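PDB 4B2N: 70 KDA protein from Xanthomonas sp., which cleaves the polyisoprene chains of natural rubber processively with dioxygen, as a cytochrome carrying two covalently bound c-type haems. Local coordinates for residues Ile24-Leu28 with Arg294-Thr298; Ser94-Arg99 with Glu337-Phe342. All blocks are in the same frame, centred on the assembly; numbering follows the deposited sequence.

The two contacts interleave along the chain: 24-28, 94-99, 294-298 and 337-342 come in that order, so interaction 1 pairs the first with the third and interaction 2 the second with the fourth. Their centres lie 14 Å apart on the same side of the chain's centre, and their nearest atoms are about 4 Å apart without touching. Helix 333-345 ties them together, since it crosses helix 88-104 in interaction 2, while the carbonyl of Ile344 near its end accepts a hydrogen bond from Ser26 of interaction 1. Both border the first haem c: Arg294 and Lys297 hold a propionate, and Ile339 touches the cofactor.

Interaction 1: Ile24-Leu28 with Arg294-Thr298; sequences IRSPL and RAFKT. With HEC (heme c), chain C.
The propionate-binding loop of the first haem c is backed here by the start of helix 27-32. Residues Arg294-Phe296 end a 3-10 turn, with Lys297 N bonded to Arg294 O at 3.2 Å, and the chain then extends through Lys297. Opposite, Arg25 and Ser26 lead into the helix that begins at Pro27; Ser26 (chi1 t, phi/psi -43/121) is its N-cap, and its OG also bonds to the carbonyl of Ile344. The backbones come nearest at Ser26 and Ala295, with CA atoms 5.6 Å apart.

The interface is apolar. Ala295 points its CB toward Ser26 and Pro27, lying 3.8 Å from Pro27 CD. Phe296, in the m rotamer with chi2 of -85°, extends its ring so that CZ is 3.6 Å from Pro27 CD. Arg25 O sits at the ring edge, 3.4 Å from Phe296 CZ, and Arg25 CG is 3.5 Å from Phe296 CE2. The guanidinium of Arg25 goes elsewhere, to the carbonyl of Asp20.

Arg294 and Lys297 do not touch 24-28. Arg294 NH2 and Lys297 NZ instead converge on HEC O2A, at 3.0 and 2.8 Å. Ala295 and Phe296 thus pack on the helix start, while their sequence neighbours on either side pair as basic side chains with a haem propionate, as is common in c-type haem pockets.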
loop_
_atom_site.group_PDB
_atom_site.type_symbol
_atom_site.label_atom_id
_atom_site.label_comp_id
_atom_site.label_asym_id
_atom_site.label_seq_id
_atom_site.Cartn_x
_atom_site.Cartn_y
_atom_site.Cartn_z
ATOM N N ILE A 24 -3.882 22.232 0.840
ATOM C CA ILE A 24 -2.466 21.910 0.808
ATOM C C ILE A 24 -2.130 21.446 2.211
ATOM O O ILE A 24 -2.127 22.211 3.133
ATOM C CB ILE A 24 -1.587 23.091 0.372
ATOM C CG1 ILE A 24 -2.130 23.670 -0.925
ATOM C CG2 ILE A 24 -0.123 22.592 0.143
ATOM C CD1 ILE A 24 -1.387 24.960 -1.303
ATOM N N ARG A 25 -1.821 20.157 2.337
ATOM C CA ARG A 25 -1.510 19.561 3.611
ATOM C C ARG A 25 0.007 19.202 3.771
ATOM O O ARG A 25 0.680 19.520 4.774
ATOM C CB ARG A 25 -2.395 18.300 3.698
ATOM C CG ARG A 25 -2.416 17.750 5.087
ATOM C CD ARG A 25 -3.083 18.738 5.997
ATOM N NE ARG A 25 -4.533 18.689 5.921
ATOM C CZ ARG A 25 -5.293 19.354 6.786
ATOM N NH1 ARG A 25 -4.699 20.078 7.735
ATOM N NH2 ARG A 25 -6.614 19.275 6.727
ATOM N N SER A 26 0.556 18.568 2.750
ATOM C CA SER A 26 1.963 18.212 2.689
ATOM C C SER A 26 2.819 19.366 3.188
ATOM O O SER A 26 2.767 20.431 2.635
ATOM C CB SER A 26 2.321 17.998 1.194
ATOM O OG SER A 26 3.741 17.966 1.135
ATOM N N PRO A 27 3.632 19.179 4.226
ATOM C CA PRO A 27 4.350 20.357 4.804
ATOM C C PRO A 27 5.378 21.069 3.892
ATOM O O PRO A 27 5.488 22.268 3.895
ATOM C CB PRO A 27 5.039 19.765 6.025
ATOM C CG PRO A 27 4.131 18.662 6.445
ATOM C CD PRO A 27 3.617 18.018 5.158
ATOM N N LEU A 28 6.099 20.317 3.100
ATOM C CA LEU A 28 6.953 20.900 2.089
ATOM C C LEU A 28 6.156 21.701 1.061
ATOM O O LEU A 28 6.632 22.734 0.625
ATOM C CB LEU A 28 7.785 19.801 1.361
ATOM C CG LEU A 28 9.134 19.448 2.061
ATOM C CD1 LEU A 28 9.000 19.118 3.554
ATOM C CD2 LEU A 28 9.860 18.296 1.410
ATOM N N ARG A 294 1.629 10.264 2.804
ATOM C CA ARG A 294 2.984 9.859 2.951
ATOM C C ARG A 294 3.800 10.886 3.729
ATOM O O ARG A 294 4.733 10.514 4.403
ATOM C CB ARG A 294 3.611 9.673 1.549
ATOM C CG ARG A 294 5.054 9.156 1.577
ATOM C CD ARG A 294 5.114 7.677 1.220
ATOM N NE ARG A 294 4.542 6.904 2.345
ATOM C CZ ARG A 294 5.221 6.646 3.463
ATOM N NH1 ARG A 294 6.478 7.064 3.555
ATOM N NH2 ARG A 294 4.668 5.934 4.471
ATOM N N ALA A 295 3.429 12.158 3.603
ATOM C CA ALA A 295 4.223 13.297 4.086
ATOM C C ALA A 295 4.153 13.350 5.606
ATOM O O ALA A 295 4.810 14.196 6.233
ATOM C CB ALA A 295 3.635 14.619 3.515
ATOM N N PHE A 296 3.279 12.530 6.197
ATOM C CA PHE A 296 3.085 12.528 7.654
ATOM C C PHE A 296 3.540 11.262 8.355
ATOM O O PHE A 296 3.515 11.125 9.601
ATOM C CB PHE A 296 1.606 12.871 7.988
ATOM C CG PHE A 296 1.251 14.255 7.592
ATOM C CD1 PHE A 296 1.523 15.309 8.457
ATOM C CD2 PHE A 296 0.704 14.523 6.358
ATOM C CE1 PHE A 296 1.218 16.640 8.084
ATOM C CE2 PHE A 296 0.391 15.815 5.979
ATOM C CZ PHE A 296 0.638 16.869 6.845
ATOM N N LYS A 297 4.034 10.343 7.571
ATOM C CA LYS A 297 4.360 9.029 8.112
ATOM C C LYS A 297 5.847 8.844 8.199
ATOM O O LYS A 297 6.543 8.801 7.175
ATOM C CB LYS A 297 3.675 7.948 7.258
ATOM C CG LYS A 297 2.168 8.086 7.378
ATOM C CD LYS A 297 1.381 7.224 6.373
ATOM C CE LYS A 297 1.210 5.803 6.956
ATOM N NZ LYS A 297 0.379 4.970 5.972
ATOM N N THR A 298 6.355 8.743 9.418
ATOM C CA THR A 298 7.788 8.443 9.648
ATOM C C THR A 298 8.221 7.094 9.163
ATOM O O THR A 298 9.432 6.928 8.820
ATOM C CB THR A 298 8.128 8.572 11.163
ATOM O OG1 THR A 298 7.319 7.607 11.873
ATOM C CG2 THR A 298 7.831 10.015 11.686
HETATM FE FE HEC C . 2.651 -0.341 -2.919
HETATM C CHA HEC C . 2.912 -0.108 0.553
HETATM C CHB HEC C . 4.800 2.419 -3.273
HETATM C CHC HEC C . 3.026 -0.924 -6.373
HETATM C CHD HEC C . 0.145 -2.571 -2.661
HETATM N NA HEC C . 3.640 0.830 -1.719
HETATM C C1A HEC C . 3.511 0.905 -0.300
HETATM C C2A HEC C . 4.128 2.091 0.274
HETATM C C3A HEC C . 4.694 2.842 -0.797
HETATM C C4A HEC C . 4.356 2.059 -1.992
HETATM C CMA HEC C . 5.394 4.184 -0.711
HETATM C CAA HEC C . 4.202 2.530 1.759
HETATM C CBA HEC C . 2.845 3.159 2.083
HETATM C CGA HEC C . 2.690 3.479 3.559
HETATM O O1A HEC C . 3.022 2.644 4.471
HETATM O O2A HEC C . 2.146 4.565 3.774
HETATM N NB HEC C . 3.763 0.493 -4.420
HETATM C C1B HEC C . 4.479 1.623 -4.429
HETATM C C2B HEC C . 5.086 1.985 -5.702
HETATM C C3B HEC C . 4.590 1.009 -6.593
HETATM C C4B HEC C . 3.739 0.183 -5.744
HETATM C CMB HEC C . 5.986 3.145 -5.849
HETATM C CAB HEC C . 4.892 0.789 -8.052
HETATM C CBB HEC C . 6.248 0.477 -8.339
HETATM N NC HEC C . 1.805 -1.460 -4.319
HETATM C C1C HEC C . 2.014 -1.674 -5.669
HETATM C C2C HEC C . 1.047 -2.622 -6.278
HETATM C C3C HEC C . 0.234 -3.108 -5.142
HETATM C C4C HEC C . 0.734 -2.386 -3.974
HETATM C CMC HEC C . 1.053 -3.009 -7.753
HETATM C CAC HEC C . -0.869 -4.122 -5.139
HETATM C CBC HEC C . -0.701 -5.268 -5.923
HETATM N ND HEC C . 1.725 -1.193 -1.317
HETATM C C1D HEC C . 0.736 -2.080 -1.417
HETATM C C2D HEC C . 0.226 -2.515 -0.157
HETATM C C3D HEC C . 1.044 -1.804 0.773
HETATM C C4D HEC C . 1.961 -1.026 -0.052
HETATM C CMD HEC C . -0.871 -3.457 0.187
HETATM C CAD HEC C . 0.998 -2.003 2.248
HETATM C CBD HEC C . 1.842 -3.333 2.350
HETATM C CGD HEC C . 1.841 -3.821 3.780
HETATM O O1D HEC C . 1.111 -4.783 4.127
HETATM O O2D HEC C . 2.537 -3.137 4.603
#

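Interaction 2: Ser94-Arg99 with Glu337-Phe342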
loop_
_atom_site.group_PDB
_atom_site.type_symbol
_atom_site.label_atom_id
_atom_site.label_comp_id
_atom_site.label_asym_id
_atom_site.label_seq_id
_atom_site.Cartn_x
_atom_site.Cartn_y
_atom_site.Cartn_z
ATOM N N SER A 94 11.638 17.273 -8.864
ATOM C CA SER A 94 11.659 15.846 -8.488
ATOM C C SER A 94 10.237 15.251 -8.456
ATOM O O SER A 94 9.971 14.191 -9.044
ATOM C CB SER A 94 12.423 15.628 -7.174
ATOM O OG SER A 94 12.356 14.242 -6.819
ATOM N N ALA A 95 9.325 15.951 -7.806
ATOM C CA ALA A 95 7.943 15.484 -7.685
ATOM C C ALA A 95 7.274 15.417 -9.078
ATOM O O ALA A 95 6.544 14.429 -9.366
ATOM C CB ALA A 95 7.156 16.392 -6.697
ATOM N N THR A 96 7.644 16.324 -10.011
ATOM C CA THR A 96 7.099 16.246 -11.355
ATOM C C THR A 96 7.618 14.990 -12.016
ATOM O O THR A 96 6.864 14.328 -12.744
ATOM C CB THR A 96 7.458 17.504 -12.190
ATOM O OG1 THR A 96 6.687 18.579 -11.640
ATOM C CG2 THR A 96 7.045 17.352 -13.618
ATOM N N ARG A 97 8.936 14.722 -11.885
ATOM C CA ARG A 97 9.504 13.517 -12.505
ATOM C C ARG A 97 8.865 12.271 -11.904
ATOM O O ARG A 97 8.603 11.298 -12.622
ATOM C CB ARG A 97 11.016 13.401 -12.332
ATOM C CG ARG A 97 11.760 14.511 -13.038
ATOM C CD ARG A 97 13.273 14.279 -13.031
ATOM N NE ARG A 97 13.808 14.401 -11.672
ATOM C CZ ARG A 97 14.316 15.477 -11.106
ATOM N NH1 ARG A 97 14.337 16.646 -11.731
ATOM N NH2 ARG A 97 14.784 15.370 -9.873
ATOM N N GLY A 98 8.612 12.324 -10.618
ATOM C CA GLY A 98 7.964 11.185 -9.897
ATOM C C GLY A 98 6.611 10.888 -10.618
ATOM O O GLY A 98 6.260 9.717 -10.859
ATOM N N ARG A 99 5.823 11.923 -10.850
ATOM C CA ARG A 99 4.475 11.712 -11.315
ATOM C C ARG A 99 4.548 11.175 -12.742
ATOM O O ARG A 99 3.849 10.239 -13.091
ATOM C CB ARG A 99 3.683 13.017 -11.323
ATOM C CG ARG A 99 2.264 12.785 -11.878
ATOM C CD ARG A 99 1.523 14.076 -12.097
ATOM N NE ARG A 99 2.335 15.085 -12.810
ATOM C CZ ARG A 99 2.623 15.121 -14.107
ATOM N NH1 ARG A 99 2.168 14.257 -15.004
ATOM N NH2 ARG A 99 3.327 16.120 -14.553
ATOM N N GLU A 337 13.447 7.745 -5.894
ATOM C CA GLU A 337 13.566 8.957 -5.049
ATOM C C GLU A 337 12.609 10.075 -5.633
ATOM O O GLU A 337 11.958 10.764 -4.921
ATOM C CB GLU A 337 15.044 9.463 -5.122
ATOM C CG GLU A 337 16.012 8.558 -4.389
ATOM C CD GLU A 337 15.900 8.635 -2.857
ATOM O OE1 GLU A 337 15.032 9.344 -2.268
ATOM O OE2 GLU A 337 16.749 7.990 -2.194
ATOM N N ASP A 338 12.499 10.180 -6.944
ATOM C CA ASP A 338 11.578 11.150 -7.557
ATOM C C ASP A 338 10.112 10.721 -7.324
ATOM O O ASP A 338 9.279 11.543 -6.948
ATOM C CB ASP A 338 11.834 11.227 -9.082
ATOM C CG ASP A 338 13.117 12.007 -9.467
ATOM O OD1 ASP A 338 13.629 12.790 -8.652
ATOM O OD2 ASP A 338 13.605 11.824 -10.640
ATOM N N ILE A 339 9.797 9.418 -7.492
ATOM C CA ILE A 339 8.470 8.908 -7.103
ATOM C C ILE A 339 8.161 9.272 -5.633
ATOM O O ILE A 339 7.129 9.829 -5.336
ATOM C CB ILE A 339 8.275 7.383 -7.421
ATOM C CG1 ILE A 339 8.309 7.103 -8.981
ATOM C CG2 ILE A 339 7.037 6.885 -6.633
ATOM C CD1 ILE A 339 8.504 5.635 -9.324
ATOM N N ASN A 340 9.101 8.977 -4.748
ATOM C CA ASN A 340 8.947 9.243 -3.331
ATOM C C ASN A 340 8.667 10.730 -3.047
ATOM O O ASN A 340 7.808 11.066 -2.247
ATOM C CB ASN A 340 10.175 8.784 -2.547
ATOM C CG ASN A 340 10.033 9.056 -1.095
ATOM O OD1 ASN A 340 10.773 9.899 -0.540
ATOM N ND2 ASN A 340 9.037 8.431 -0.475
ATOM N N ASN A 341 9.454 11.597 -3.661
ATOM C CA ASN A 341 9.151 13.012 -3.606
ATOM C C ASN A 341 7.792 13.413 -4.180
ATOM O O ASN A 341 7.170 14.247 -3.624
ATOM C CB ASN A 341 10.238 13.822 -4.249
ATOM C CG ASN A 341 11.493 13.840 -3.412
ATOM O OD1 ASN A 341 11.432 13.724 -2.157
ATOM N ND2 ASN A 341 12.631 13.905 -4.075
ATOM N N PHE A 342 7.345 12.842 -5.302
ATOM C CA PHE A 342 5.986 13.102 -5.707
ATOM C C PHE A 342 5.025 12.669 -4.556
ATOM O O PHE A 342 4.127 13.421 -4.174
ATOM C CB PHE A 342 5.649 12.340 -7.017
ATOM C CG PHE A 342 4.214 12.498 -7.431
ATOM C CD1 PHE A 342 3.662 13.786 -7.576
ATOM C CD2 PHE A 342 3.443 11.376 -7.697
ATOM C CE1 PHE A 342 2.321 13.905 -7.961
ATOM C CE2 PHE A 342 2.128 11.478 -8.131
ATOM C CZ PHE A 342 1.570 12.760 -8.222
#
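Helices 94-99 and 337-342 cross almost at right angles, with 103° between their N-to-C directions and only 6.6 Å between their axes. Backbone meets backbone at this spacing: the CA atoms of Gly98 and Ile339 are 3.6 Å apart, those of Ala95 and Phe342 3.7 Å. Gly98 makes it possible, because a CB there would lie 2.1 Å from Asp338 O. As it is, Gly98 CA makes a CA-H...O contact with Asp338 O at 3.2 Å.

Phe342 (chi1 t) lies against the small residues, its CB 3.3 Å from Ala95 O. The aliphatic part of Arg99 covers one face of its ring: Arg99 CB is 3.6 Å from the centroid of the Phe342 ring and 6° off its normal, a CH-pi contact, while the guanidinium turns away to Glu103. Trp209 meets the Phe342 ring edge-to-face.

Polar groups fasten the flank. Ser94 OG donates to Asp338 OD1 at 2.7 Å and accepts from Asn341 ND2 at 2.8 Å; Asn341 OD1 is held by Arg84. Arg97 completes a bidentate salt bridge, with NE 2.8 Å from Asp338 OD2 and NH2 3.1 Å from Asp338 OD1.

The CA-to-CB bond of Ile339 points away from 94-99; its side chain touches the first haem and lies about 6 Å from that of Cys191. A near-perpendicular pair of helices, one before and one after the haem-attachment site, joined through a glycine and an aromatic ring, resembles the N- and C-terminal helix crossing of the cytochrome c fold.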